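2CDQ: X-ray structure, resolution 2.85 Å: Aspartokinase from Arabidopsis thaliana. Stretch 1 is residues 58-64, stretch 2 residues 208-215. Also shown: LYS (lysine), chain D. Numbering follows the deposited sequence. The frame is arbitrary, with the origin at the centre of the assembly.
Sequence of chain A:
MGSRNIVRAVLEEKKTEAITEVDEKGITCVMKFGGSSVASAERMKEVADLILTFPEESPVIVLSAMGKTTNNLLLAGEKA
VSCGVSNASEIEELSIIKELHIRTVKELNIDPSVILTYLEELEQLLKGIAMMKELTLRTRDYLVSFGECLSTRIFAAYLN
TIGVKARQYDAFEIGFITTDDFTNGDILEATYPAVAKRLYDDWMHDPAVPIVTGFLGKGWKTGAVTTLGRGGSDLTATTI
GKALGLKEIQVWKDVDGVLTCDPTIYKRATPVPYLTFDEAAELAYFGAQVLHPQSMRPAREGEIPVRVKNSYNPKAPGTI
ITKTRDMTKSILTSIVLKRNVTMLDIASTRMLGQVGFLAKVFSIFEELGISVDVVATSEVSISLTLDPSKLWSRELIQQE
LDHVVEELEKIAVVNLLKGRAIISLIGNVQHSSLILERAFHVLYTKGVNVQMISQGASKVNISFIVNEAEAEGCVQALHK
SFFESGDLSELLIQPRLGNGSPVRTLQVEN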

ATOM      1  N   SER A  58     -30.489  20.534 -29.304  1.00 69.30           N
ATOM      2  CA  SER A  58     -30.958  19.241 -29.821  1.00 68.55           C
ATOM      3  C   SER A  58     -30.231  18.095 -29.120  1.00 67.90           C
ATOM      4  O   SER A  58     -29.112  17.743 -29.506  1.00 68.10           O
ATOM      5  CB  SER A  58     -30.744  19.142 -31.340  1.00 68.65           C
ATOM      6  OG  SER A  58     -31.563  20.053 -32.054  1.00 68.64           O
ATOM      7  N   PRO A  59     -30.863  17.501 -28.090  1.00 67.11           N
ATOM      8  CA  PRO A  59     -30.158  16.560 -27.218  1.00 66.30           C
ATOM      9  C   PRO A  59     -30.276  15.089 -27.612  1.00 65.48           C
ATOM     10  O   PRO A  59     -31.193  14.706 -28.343  1.00 65.38           O
ATOM     11  CB  PRO A  59     -30.840  16.781 -25.868  1.00 66.34           C
ATOM     12  CG  PRO A  59     -32.254  17.226 -26.218  1.00 66.70           C
ATOM     13  CD  PRO A  59     -32.265  17.684 -27.668  1.00 67.08           C
ATOM     14  N   VAL A  60     -29.327  14.287 -27.131  1.00 64.58           N
ATOM     15  CA  VAL A  60     -29.464  12.831 -27.100  1.00 63.72           C
ATOM     16  C   VAL A  60     -29.693  12.444 -25.641  1.00 62.95           C
ATOM     17  O   VAL A  60     -28.935  12.853 -24.765  1.00 63.09           O
ATOM     18  CB  VAL A  60     -28.214  12.102 -27.664  1.00 63.77           C
ATOM     19  CG1 VAL A  60     -28.215  10.621 -27.281  1.00 63.84           C
ATOM     20  CG2 VAL A  60     -28.150  12.240 -29.176  1.00 63.94           C
ATOM     21  N   ILE A  61     -30.743  11.673 -25.381  1.00 61.86           N
ATOM     22  CA  ILE A  61     -31.091  11.321 -24.011  1.00 60.72           C
ATOM     23  C   ILE A  61     -30.644   9.904 -23.665  1.00 60.00           C
ATOM     24  O   ILE A  61     -30.947   8.948 -24.381  1.00 59.88           O
ATOM     25  CB  ILE A  61     -32.603  11.513 -23.741  1.00 60.79           C
ATOM     26  CG1 ILE A  61     -33.073  12.900 -24.219  1.00 60.65           C
ATOM     27  CG2 ILE A  61     -32.936  11.276 -22.260  1.00 60.53           C
ATOM     28  CD1 ILE A  61     -32.445  14.107 -23.482  1.00 60.48           C
ATOM     29  N   VAL A  62     -29.899   9.793 -22.570  1.00 59.08           N
ATOM     30  CA  VAL A  62     -29.454   8.507 -22.053  1.00 58.19           C
ATOM     31  C   VAL A  62     -30.215   8.230 -20.771  1.00 57.50           C
ATOM     32  O   VAL A  62     -30.106   8.989 -19.801  1.00 57.46           O
ATOM     33  CB  VAL A  62     -27.930   8.496 -21.767  1.00 58.17           C
ATOM     34  CG1 VAL A  62     -27.501   7.160 -21.175  1.00 58.29           C
ATOM     35  CG2 VAL A  62     -27.148   8.762 -23.035  1.00 58.20           C
ATOM     36  N   LEU A  63     -30.987   7.148 -20.765  1.00 56.64           N
ATOM     37  CA  LEU A  63     -31.779   6.789 -19.592  1.00 55.93           C
ATOM     38  C   LEU A  63     -31.304   5.528 -18.896  1.00 55.99           C
ATOM     39  O   LEU A  63     -30.973   4.530 -19.539  1.00 55.70           O
ATOM     40  CB  LEU A  63     -33.260   6.627 -19.945  1.00 55.40           C
ATOM     41  CG  LEU A  63     -34.077   7.839 -20.377  1.00 53.92           C
ATOM     42  CD1 LEU A  63     -35.517   7.415 -20.502  1.00 52.51           C
ATOM     43  CD2 LEU A  63     -33.942   8.986 -19.391  1.00 53.52           C
ATOM     44  N   SER A  64     -31.289   5.594 -17.568  1.00 56.25           N
ATOM     45  CA  SER A  64     -31.169   4.410 -16.728  1.00 56.79           C
ATOM     46  C   SER A  64     -32.528   3.709 -16.638  1.00 56.85           C
ATOM     47  O   SER A  64     -33.496   4.156 -17.252  1.00 57.01           O
ATOM     48  CB  SER A  64     -30.695   4.815 -15.336  1.00 56.80           C
ATOM     49  OG  SER A  64     -29.380   5.338 -15.390  1.00 58.16           O
ATOM     50  N   ALA A 208     -35.408  13.247 -34.818  1.00 69.41           N
ATOM     51  CA  ALA A 208     -36.154  12.935 -33.603  1.00 68.32           C
ATOM     52  C   ALA A 208     -35.164  12.874 -32.450  1.00 67.50           C
ATOM     53  O   ALA A 208     -33.992  12.554 -32.661  1.00 67.55           O
ATOM     54  CB  ALA A 208     -36.883  11.606 -33.749  1.00 68.31           C
ATOM     55  N   VAL A 209     -35.625  13.190 -31.241  1.00 66.47           N
ATOM     56  CA  VAL A 209     -34.767  13.136 -30.049  1.00 65.37           C
ATOM     57  C   VAL A 209     -34.473  11.677 -29.674  1.00 64.53           C
ATOM     58  O   VAL A 209     -35.383  10.941 -29.273  1.00 64.09           O
ATOM     59  CB  VAL A 209     -35.393  13.890 -28.842  1.00 65.41           C
ATOM     60  CG1 VAL A 209     -34.445  13.879 -27.653  1.00 65.22           C
ATOM     61  CG2 VAL A 209     -35.755  15.331 -29.221  1.00 65.38           C
ATOM     62  N   PRO A 210     -33.204  11.251 -29.824  1.00 63.87           N
ATOM     63  CA  PRO A 210     -32.818   9.873 -29.505  1.00 63.48           C
ATOM     64  C   PRO A 210     -32.887   9.578 -28.001  1.00 63.09           C
ATOM     65  O   PRO A 210     -32.405  10.373 -27.183  1.00 63.15           O
ATOM     66  CB  PRO A 210     -31.369   9.781 -30.014  1.00 63.41           C
ATOM     67  CG  PRO A 210     -31.192  10.969 -30.917  1.00 63.45           C
ATOM     68  CD  PRO A 210     -32.055  12.028 -30.318  1.00 63.79           C
ATOM     69  N   ILE A 211     -33.506   8.451 -27.652  1.00 62.50           N
ATOM     70  CA  ILE A 211     -33.612   8.008 -26.267  1.00 61.88           C
ATOM     71  C   ILE A 211     -32.920   6.655 -26.154  1.00 61.58           C
ATOM     72  O   ILE A 211     -33.490   5.632 -26.532  1.00 61.58           O
ATOM     73  CB  ILE A 211     -35.095   7.899 -25.808  1.00 61.84           C
ATOM     74  CG1 ILE A 211     -35.914   9.128 -26.240  1.00 61.54           C
ATOM     75  CG2 ILE A 211     -35.189   7.670 -24.296  1.00 61.87           C
ATOM     76  CD1 ILE A 211     -35.479  10.466 -25.637  1.00 60.70           C
ATOM     77  N   VAL A 212     -31.689   6.663 -25.639  1.00 61.20           N
ATOM     78  CA  VAL A 212     -30.831   5.472 -25.630  1.00 60.87           C
ATOM     79  C   VAL A 212     -30.723   4.801 -24.250  1.00 60.81           C
ATOM     80  O   VAL A 212     -30.561   5.475 -23.224  1.00 60.79           O
ATOM     81  CB  VAL A 212     -29.400   5.794 -26.149  1.00 60.73           C
ATOM     82  CG1 VAL A 212     -28.691   4.519 -26.594  1.00 60.43           C
ATOM     83  CG2 VAL A 212     -29.450   6.789 -27.304  1.00 60.94           C
ATOM     84  N   THR A 213     -30.815   3.468 -24.249  1.00 60.66           N
ATOM     85  CA  THR A 213     -30.576   2.639 -23.065  1.00 60.47           C
ATOM     86  C   THR A 213     -29.131   2.824 -22.604  1.00 60.84           C
ATOM     87  O   THR A 213     -28.224   2.924 -23.432  1.00 60.81           O
ATOM     88  CB  THR A 213     -30.784   1.153 -23.375  1.00 60.27           C
ATOM     89  OG1 THR A 213     -29.862   0.756 -24.392  1.00 59.09           O
ATOM     90  CG2 THR A 213     -32.205   0.883 -23.844  1.00 60.07           C
ATOM     91  N   GLY A 214     -28.916   2.836 -21.293  1.00 60.96           N
ATOM     92  CA  GLY A 214     -27.661   3.328 -20.755  1.00 61.33           C
ATOM     93  C   GLY A 214     -26.630   2.291 -20.367  1.00 61.70           C
ATOM     94  O   GLY A 214     -25.423   2.511 -20.491  1.00 62.03           O
ATOM     95  N   PHE A 215     -27.086   1.151 -19.892  1.00 61.65           N
ATOM     96  CA  PHE A 215     -26.186   0.250 -19.187  1.00 61.61           C
ATOM     97  C   PHE A 215     -25.714  -0.879 -20.121  1.00 62.14           C
ATOM     98  O   PHE A 215     -25.050  -1.820 -19.687  1.00 62.27           O
ATOM     99  CB  PHE A 215     -26.938  -0.254 -17.943  1.00 61.11           C
ATOM    100  CG  PHE A 215     -26.093  -0.957 -16.927  1.00 59.49           C
ATOM    101  CD1 PHE A 215     -24.719  -0.794 -16.879  1.00 58.91           C
ATOM    102  CD2 PHE A 215     -26.704  -1.774 -15.979  1.00 58.09           C
ATOM    103  CE1 PHE A 215     -23.964  -1.460 -15.920  1.00 58.34           C
ATOM    104  CE2 PHE A 215     -25.965  -2.432 -15.019  1.00 57.00           C
ATOM    105  CZ  PHE A 215     -24.594  -2.278 -14.985  1.00 57.63           C
TER
HETATM  106  N   LYS D 601     -29.758   1.481 -14.825  0.60 57.49           N
HETATM  107  CA  LYS D 601     -29.334   1.387 -13.397  0.60 57.63           C
HETATM  108  C   LYS D 601     -29.812   2.599 -12.575  0.60 57.67           C
HETATM  109  O   LYS D 601     -31.012   2.881 -12.531  0.60 57.63           O
HETATM  110  CB  LYS D 601     -27.815   1.189 -13.303  0.60 57.62           C
HETATM  111  CG  LYS D 601     -26.996   2.103 -14.216  0.60 57.82           C
HETATM  112  CD  LYS D 601     -25.518   2.046 -13.875  0.60 58.36           C
HETATM  113  CE  LYS D 601     -25.217   2.731 -12.548  0.60 58.59           C
HETATM  114  NZ  LYS D 601     -23.769   2.651 -12.216  0.60 58.59           N
HETATM  115  OXT LYS D 601     -29.050   3.331 -11.935  0.60 57.64           O

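Two strands nearly 150 residues apart in sequence, one within 58-64 and the other 209-213, lie side by side as parallel neighbours, their axes 4.7 Å apart at closest approach and inclined by 23°. I61 pairs with I211, V62 with V212 and L63 with T213; the CA atoms of I61 and I211 are 4.7 Å apart, those of L63 and T213 5.5 Å. Three backbone hydrogen bonds join the strands: I61 N to P210 O (2.8 Å), V212 N to I61 O (2.7 Å) and L63 N to V212 O (3.0 Å). I61 thus bonds through both its N and its O, to residues flanking I211, as parallel pairing requires. CA-H...O contacts supplement them, from I211 CA to I61 O and from V62 CA to V212 O, each 3.4 Å. P210 has no amide hydrogen to give, yet its carbonyl accepts from I61, and its ring atom CD packs 3.4 Å from P59 O.

The side chains alternate between the two faces of the sheet. I61, L63, I211 and T213 share one face. There I211 CD1 reaches back to I61 CB (3.6 Å), while I211 CG2 meets L63 CD1 (3.8 Å); V209 CG1 adds a contact with I61 CG1 (3.8 Å). V62 and V212 point to the opposite face, where V212 CG2 lies 4.0 Å from V60 CG1 and V60 CG2 touches P210 CG (3.7 Å). Branched aliphatic chains suit these extended backbones and pack against their neighbours without bringing polar groups that would need a partner. T213 brings a hydroxyl, but its OG1 is hydrogen-bonded elsewhere in the structure. At G214 the missing side chain matters: a CB would point toward the first strand, only 3.0 Å from L63 O and 3.4 Å from V62 CG1. Together the stretches bury 466 Å², summed over both sides.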